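Hemoglobin chain d1 (Lumbricus terrestris, PDB 1X9F) probably carries oxygen on heme iron, as a globin subunit of a large multi-chain assembly, seen here with carbon monoxide bound. Local coordinates at residues D[29-34]-D[109-114]; D[8-13]-D[72-77]. All blocks are in the same frame, centred on the assembly; numbering follows the deposited sequence.

How the interactions relate
Interactions 1 and 2 use no helix in common, and their chemistry differs with their place in the fold. Interaction 1 joins helix 21-38 to helix 101-119; it is mixed, with Leu31, Leu111 and Val114 beside the buried His110, and a partly exposed side with Asp34 and His113, where His113 also packs on Asp37 of another subunit. Interaction 2 joins helix 4-18 to the end of helix 57-75. It is buried in the assembly, with the chain of another protein also packing on it, and it pairs a small apolar patch with a lysine that hydrogen-bonds one backbone carbonyl and pairs with an aspartate. Their centres lie about 18 Å apart, and only interaction 1 includes a residue of the carbon monoxide pocket.

Interaction 1: residues D[29-34]-D[109-114]; sequences LELWRD and KHLLHV. With CMO (carbon monoxide), chain U.
His110 lays one face of its imidazole over the backbone of Asp34, whose carbonyl carbon C stands 3.7 Å above the ring plane, toward the rim. Its CG is anti to its own carbonyl carbon (chi1 -76°), which brings CD2 to 3.5 Å from Asp34 CB, while ND1 bonds to Ile106 O one turn earlier and so limits the ring's rotation. The other face carries CD of Lys109. At Leu111 the backbone does much of the meeting: Leu31, with CG anti to its own N (chi1 171°), inserts CD1 to 3.6 Å from Leu111 N, and its CD2 faces Leu111 CD1. This is the B/G helix pair of the globin fold, the two short axes passing 9.4 Å apart at 133°. Trp32 points its CB away from segment 109-114, and its ring reaches the distal pocket, where CZ2 lies 3.0 Å from the carbon monoxide O, an oblique approach to a ligand also hydrogen-bonded by His62 NE2. Further along, His113 ND1 sits 4.4 Å from Asp34 OD2, too far for a bond, though the carboxylate might still favour a protonated ring. At Val114, CG2 lies 4.2 Å from Leu31 CD1, while CG1 meets Asp34 OD2, the two side chains sliding past each other in opposite directions. The carboxylate of Glu30 skirts that same CG1 and pairs with Arg118.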
loop_
_atom_site.group_PDB
_atom_site.type_symbol
_atom_site.label_atom_id
_atom_site.label_comp_id
_atom_site.label_asym_id
_atom_site.label_seq_id
_atom_site.Cartn_x
_atom_site.Cartn_y
_atom_site.Cartn_z
ATOM N N LEU D 29 -12.824 -4.681 -13.356
ATOM C CA LEU D 29 -12.332 -3.609 -14.212
ATOM C C LEU D 29 -10.881 -3.878 -14.588
ATOM O O LEU D 29 -10.511 -3.812 -15.764
ATOM C CB LEU D 29 -12.462 -2.262 -13.482
ATOM C CG LEU D 29 -11.768 -1.005 -14.027
ATOM C CD1 LEU D 29 -12.627 -0.304 -15.075
ATOM C CD2 LEU D 29 -11.438 -0.045 -12.893
ATOM N N GLU D 30 -10.072 -4.188 -13.580
ATOM C CA GLU D 30 -8.659 -4.469 -13.788
ATOM C C GLU D 30 -8.491 -5.629 -14.756
ATOM O O GLU D 30 -7.643 -5.586 -15.652
ATOM C CB GLU D 30 -7.974 -4.793 -12.466
ATOM C CG GLU D 30 -6.460 -4.894 -12.579
ATOM C CD GLU D 30 -5.797 -5.220 -11.257
ATOM O OE1 GLU D 30 -6.384 -4.922 -10.192
ATOM O OE2 GLU D 30 -4.676 -5.775 -11.276
ATOM N N LEU D 31 -9.314 -6.657 -14.564
ATOM C CA LEU D 31 -9.335 -7.816 -15.437
ATOM C C LEU D 31 -9.634 -7.430 -16.880
ATOM O O LEU D 31 -8.826 -7.729 -17.759
ATOM C CB LEU D 31 -10.329 -8.875 -14.932
ATOM C CG LEU D 31 -10.649 -10.089 -15.821
ATOM C CD1 LEU D 31 -9.402 -10.906 -16.119
ATOM C CD2 LEU D 31 -11.708 -10.964 -15.167
ATOM N N TRP D 32 -10.768 -6.771 -17.129
ATOM C CA TRP D 32 -11.142 -6.422 -18.508
ATOM C C TRP D 32 -10.229 -5.420 -19.167
ATOM O O TRP D 32 -10.047 -5.457 -20.382
ATOM C CB TRP D 32 -12.595 -5.965 -18.609
ATOM C CG TRP D 32 -13.460 -7.118 -18.471
ATOM C CD1 TRP D 32 -14.190 -7.452 -17.380
ATOM C CD2 TRP D 32 -13.639 -8.166 -19.419
ATOM N NE1 TRP D 32 -14.841 -8.643 -17.594
ATOM C CE2 TRP D 32 -14.518 -9.101 -18.843
ATOM C CE3 TRP D 32 -13.155 -8.408 -20.715
ATOM C CZ2 TRP D 32 -14.921 -10.250 -19.508
ATOM C CZ3 TRP D 32 -13.557 -9.555 -21.377
ATOM C CH2 TRP D 32 -14.436 -10.459 -20.774
ATOM N N ARG D 33 -9.651 -4.526 -18.375
ATOM C CA ARG D 33 -8.731 -3.562 -18.939
ATOM C C ARG D 33 -7.493 -4.260 -19.479
ATOM O O ARG D 33 -7.036 -3.948 -20.579
ATOM C CB ARG D 33 -8.329 -2.507 -17.929
ATOM C CG ARG D 33 -7.635 -1.356 -18.608
ATOM C CD ARG D 33 -7.206 -0.275 -17.684
ATOM N NE ARG D 33 -6.203 -0.750 -16.739
ATOM C CZ ARG D 33 -5.618 0.021 -15.836
ATOM N NH1 ARG D 33 -5.929 1.310 -15.749
ATOM N NH2 ARG D 33 -4.712 -0.493 -15.014
ATOM N N ASP D 34 -6.966 -5.207 -18.702
ATOM C CA ASP D 34 -5.832 -6.031 -19.115
ATOM C C ASP D 34 -6.137 -6.777 -20.406
ATOM O O ASP D 34 -5.362 -6.714 -21.362
ATOM C CB ASP D 34 -5.476 -7.039 -18.018
ATOM C CG ASP D 34 -4.609 -6.443 -16.916
ATOM O OD1 ASP D 34 -4.426 -5.204 -16.866
ATOM O OD2 ASP D 34 -4.067 -7.153 -16.041
ATOM N N LYS D 109 -5.932 -16.523 -19.331
ATOM C CA LYS D 109 -4.563 -16.016 -19.173
ATOM C C LYS D 109 -4.538 -14.812 -18.238
ATOM O O LYS D 109 -3.690 -14.719 -17.347
ATOM C CB LYS D 109 -3.942 -15.634 -20.528
ATOM C CG LYS D 109 -2.426 -15.388 -20.477
ATOM C CD LYS D 109 -2.031 -14.022 -21.057
ATOM C CE LYS D 109 -2.077 -13.986 -22.582
ATOM N NZ LYS D 109 -1.715 -12.640 -23.121
ATOM N N HIS D 110 -5.479 -13.900 -18.442
ATOM C CA HIS D 110 -5.518 -12.686 -17.657
ATOM C C HIS D 110 -6.179 -12.860 -16.303
ATOM O O HIS D 110 -5.770 -12.214 -15.340
ATOM C CB HIS D 110 -6.180 -11.571 -18.438
ATOM C CG HIS D 110 -5.299 -10.980 -19.488
ATOM N ND1 HIS D 110 -5.351 -11.368 -20.810
ATOM C CD2 HIS D 110 -4.341 -10.026 -19.413
ATOM C CE1 HIS D 110 -4.466 -10.675 -21.504
ATOM N NE2 HIS D 110 -3.841 -9.854 -20.679
ATOM N N LEU D 111 -7.195 -13.716 -16.223
ATOM C CA LEU D 111 -7.758 -14.070 -14.930
ATOM C C LEU D 111 -6.651 -14.587 -14.011
ATOM O O LEU D 111 -6.508 -14.111 -12.886
ATOM C CB LEU D 111 -8.869 -15.108 -15.074
ATOM C CG LEU D 111 -9.508 -15.566 -13.760
ATOM C CD1 LEU D 111 -10.229 -14.418 -13.038
ATOM C CD2 LEU D 111 -10.450 -16.739 -14.007
ATOM N N LEU D 112 -5.843 -15.525 -14.505
ATOM C CA LEU D 112 -4.765 -16.108 -13.702
ATOM C C LEU D 112 -3.716 -15.082 -13.279
ATOM O O LEU D 112 -3.204 -15.131 -12.155
ATOM C CB LEU D 112 -4.111 -17.284 -14.432
ATOM C CG LEU D 112 -4.977 -18.530 -14.645
ATOM C CD1 LEU D 112 -4.118 -19.679 -15.155
ATOM C CD2 LEU D 112 -5.695 -18.957 -13.374
ATOM N N HIS D 113 -3.424 -14.145 -14.175
ATOM C CA HIS D 113 -2.453 -13.086 -13.932
ATOM C C HIS D 113 -2.940 -12.105 -12.858
ATOM O O HIS D 113 -2.192 -11.777 -11.930
ATOM C CB HIS D 113 -2.155 -12.366 -15.246
ATOM C CG HIS D 113 -1.022 -11.395 -15.161
ATOM N ND1 HIS D 113 -1.146 -10.161 -14.562
ATOM C CD2 HIS D 113 0.253 -11.470 -15.610
ATOM C CE1 HIS D 113 0.006 -9.521 -14.637
ATOM N NE2 HIS D 113 0.872 -10.293 -15.267
ATOM N N VAL D 114 -4.186 -11.646 -12.980
ATOM C CA VAL D 114 -4.771 -10.766 -11.967
ATOM C C VAL D 114 -4.946 -11.501 -10.633
ATOM O O VAL D 114 -4.717 -10.914 -9.573
ATOM C CB VAL D 114 -6.100 -10.073 -12.421
ATOM C CG1 VAL D 114 -5.902 -9.326 -13.746
ATOM C CG2 VAL D 114 -7.256 -11.057 -12.535
HETATM C C CMO U . -18.115 -11.860 -20.211
HETATM O O CMO U . -17.559 -10.784 -20.774
#

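Interaction 2: residues D[8-13]-D[72-77]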
loop_
_atom_site.group_PDB
_atom_site.type_symbol
_atom_site.label_atom_id
_atom_site.label_comp_id
_atom_site.label_asym_id
_atom_site.label_seq_id
_atom_site.Cartn_x
_atom_site.Cartn_y
_atom_site.Cartn_z
ATOM N N LEU D 8 -11.322 -27.483 -4.075
ATOM C CA LEU D 8 -11.391 -26.920 -2.746
ATOM C C LEU D 8 -10.474 -25.701 -2.649
ATOM O O LEU D 8 -10.881 -24.642 -2.151
ATOM C CB LEU D 8 -11.018 -27.992 -1.718
ATOM C CG LEU D 8 -11.376 -27.750 -0.253
ATOM C CD1 LEU D 8 -10.191 -27.191 0.512
ATOM C CD2 LEU D 8 -12.621 -26.873 -0.057
ATOM N N LYS D 9 -9.253 -25.854 -3.154
ATOM C CA LYS D 9 -8.260 -24.786 -3.162
ATOM C C LYS D 9 -8.763 -23.587 -3.936
ATOM O O LYS D 9 -8.647 -22.447 -3.484
ATOM C CB LYS D 9 -6.964 -25.281 -3.806
ATOM C CG LYS D 9 -5.790 -24.332 -3.652
ATOM C CD LYS D 9 -5.482 -24.111 -2.176
ATOM C CE LYS D 9 -3.983 -23.984 -1.934
ATOM N NZ LYS D 9 -3.238 -25.214 -2.334
ATOM N N VAL D 10 -9.313 -23.860 -5.115
ATOM C CA VAL D 10 -9.829 -22.810 -5.967
ATOM C C VAL D 10 -10.980 -22.118 -5.263
ATOM O O VAL D 10 -11.024 -20.888 -5.225
ATOM C CB VAL D 10 -10.261 -23.352 -7.336
ATOM C CG1 VAL D 10 -11.117 -22.329 -8.086
ATOM C CG2 VAL D 10 -9.031 -23.705 -8.159
ATOM N N LYS D 11 -11.890 -22.892 -4.680
ATOM C CA LYS D 11 -13.007 -22.296 -3.945
ATOM C C LYS D 11 -12.518 -21.309 -2.875
ATOM O O LYS D 11 -13.005 -20.180 -2.797
ATOM C CB LYS D 11 -13.893 -23.371 -3.303
ATOM C CG LYS D 11 -14.659 -24.245 -4.318
ATOM C CD LYS D 11 -15.456 -25.292 -3.516
ATOM C CE LYS D 11 -16.169 -26.277 -4.429
ATOM N NZ LYS D 11 -17.367 -25.672 -5.072
ATOM N N LEU D 12 -11.553 -21.746 -2.066
ATOM C CA LEU D 12 -11.001 -20.948 -0.970
ATOM C C LEU D 12 -10.308 -19.680 -1.444
ATOM O O LEU D 12 -10.565 -18.586 -0.924
ATOM C CB LEU D 12 -10.015 -21.795 -0.164
ATOM C CG LEU D 12 -10.503 -22.510 1.100
ATOM C CD1 LEU D 12 -12.000 -22.873 1.081
ATOM C CD2 LEU D 12 -9.640 -23.744 1.350
ATOM N N GLN D 13 -9.436 -19.835 -2.439
ATOM C CA GLN D 13 -8.657 -18.721 -2.967
ATOM C C GLN D 13 -9.537 -17.726 -3.701
ATOM O O GLN D 13 -9.267 -16.522 -3.695
ATOM C CB GLN D 13 -7.543 -19.223 -3.884
ATOM C CG GLN D 13 -6.488 -20.030 -3.156
ATOM C CD GLN D 13 -5.166 -20.065 -3.884
ATOM O OE1 GLN D 13 -5.118 -20.212 -5.108
ATOM N NE2 GLN D 13 -4.083 -19.932 -3.133
ATOM N N ILE D 72 -20.490 -18.714 -9.838
ATOM C CA ILE D 72 -21.406 -19.860 -9.918
ATOM C C ILE D 72 -20.669 -21.125 -10.317
ATOM O O ILE D 72 -20.858 -22.177 -9.696
ATOM C CB ILE D 72 -22.570 -19.596 -10.906
ATOM C CG1 ILE D 72 -23.438 -18.442 -10.412
ATOM C CG2 ILE D 72 -23.431 -20.851 -11.076
ATOM C CD1 ILE D 72 -24.531 -18.025 -11.374
ATOM N N THR D 73 -19.829 -21.017 -11.345
ATOM C CA THR D 73 -19.114 -22.175 -11.862
ATOM C C THR D 73 -18.069 -22.670 -10.874
ATOM O O THR D 73 -17.953 -23.873 -10.672
ATOM C CB THR D 73 -18.454 -21.892 -13.228
ATOM O OG1 THR D 73 -17.552 -20.785 -13.111
ATOM C CG2 THR D 73 -19.476 -21.416 -14.244
ATOM N N ILE D 74 -17.307 -21.765 -10.269
ATOM C CA ILE D 74 -16.349 -22.171 -9.243
ATOM C C ILE D 74 -17.070 -22.898 -8.112
ATOM O O ILE D 74 -16.584 -23.916 -7.610
ATOM C CB ILE D 74 -15.565 -20.954 -8.721
ATOM C CG1 ILE D 74 -14.665 -20.417 -9.845
ATOM C CG2 ILE D 74 -14.747 -21.313 -7.463
ATOM C CD1 ILE D 74 -13.910 -19.165 -9.480
ATOM N N SER D 75 -18.240 -22.403 -7.725
ATOM C CA SER D 75 -18.948 -23.019 -6.609
ATOM C C SER D 75 -19.645 -24.336 -6.991
ATOM O O SER D 75 -20.144 -25.048 -6.117
ATOM C CB SER D 75 -19.919 -22.028 -5.956
ATOM O OG SER D 75 -21.066 -21.818 -6.766
ATOM N N MET D 76 -19.658 -24.655 -8.289
ATOM C CA MET D 76 -20.223 -25.913 -8.798
ATOM C C MET D 76 -19.156 -26.934 -9.184
ATOM O O MET D 76 -19.484 -28.014 -9.684
ATOM C CB MET D 76 -21.125 -25.653 -10.008
ATOM C CG MET D 76 -22.466 -25.047 -9.664
ATOM S SD MET D 76 -23.458 -24.768 -11.131
ATOM C CE MET D 76 -24.929 -24.069 -10.389
ATOM N N LEU D 77 -17.887 -26.602 -8.955
ATOM C CA LEU D 77 -16.783 -27.503 -9.305
ATOM C C LEU D 77 -16.941 -28.931 -8.756
ATOM O O LEU D 77 -16.431 -29.882 -9.349
ATOM C CB LEU D 77 -15.436 -26.904 -8.874
ATOM C CG LEU D 77 -14.474 -26.221 -9.868
ATOM C CD1 LEU D 77 -15.070 -25.952 -11.250
ATOM C CD2 LEU D 77 -13.905 -24.940 -9.253
#
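Lys11 reaches across to segment 72-77, its CG and CE passing Ile74 O, and brings its ammonium group to that oxygen. The chain is extended as far as CE and then bends (chi4 -75°), placing NZ 3.2 Å from Ile74 O. The bond lies in the carbonyl plane, on a lone pair, with a C=O...N angle of 133°. Ile74 O also accepts from Leu77 N, so two donors grip this oxygen. Ser75 O is close to the lysine NZ as well, but at an angle too poor for a bond. The principal partner of the charge is Asp78, in a salt bridge, and the chain of another protein adds a backbone acceptor and an aromatic ring in cation-pi contact. A methionine here would probably leave Asp78 without this countercharge and Ile74 O with Leu77 N as its one remaining donor of the pair. Beneath this polar layer Val10 and Ile74 meet at about a right angle, Val10 CG1 lying 3.8 Å from Ile74 CG2. That same methyl of Val10 touches Leu77 CD2 at 4.0 Å, so one branch serves both partners, while Trp128 of helix 125-139 packs on Val10 too. In this A/E pairing of the globin fold, methyl groups fill the inner side, and a buried positive charge, satisfied by carbonyl and carboxylate oxygens, ties the end of helix 57-75 to helix 4-18 and to the neighbouring chain.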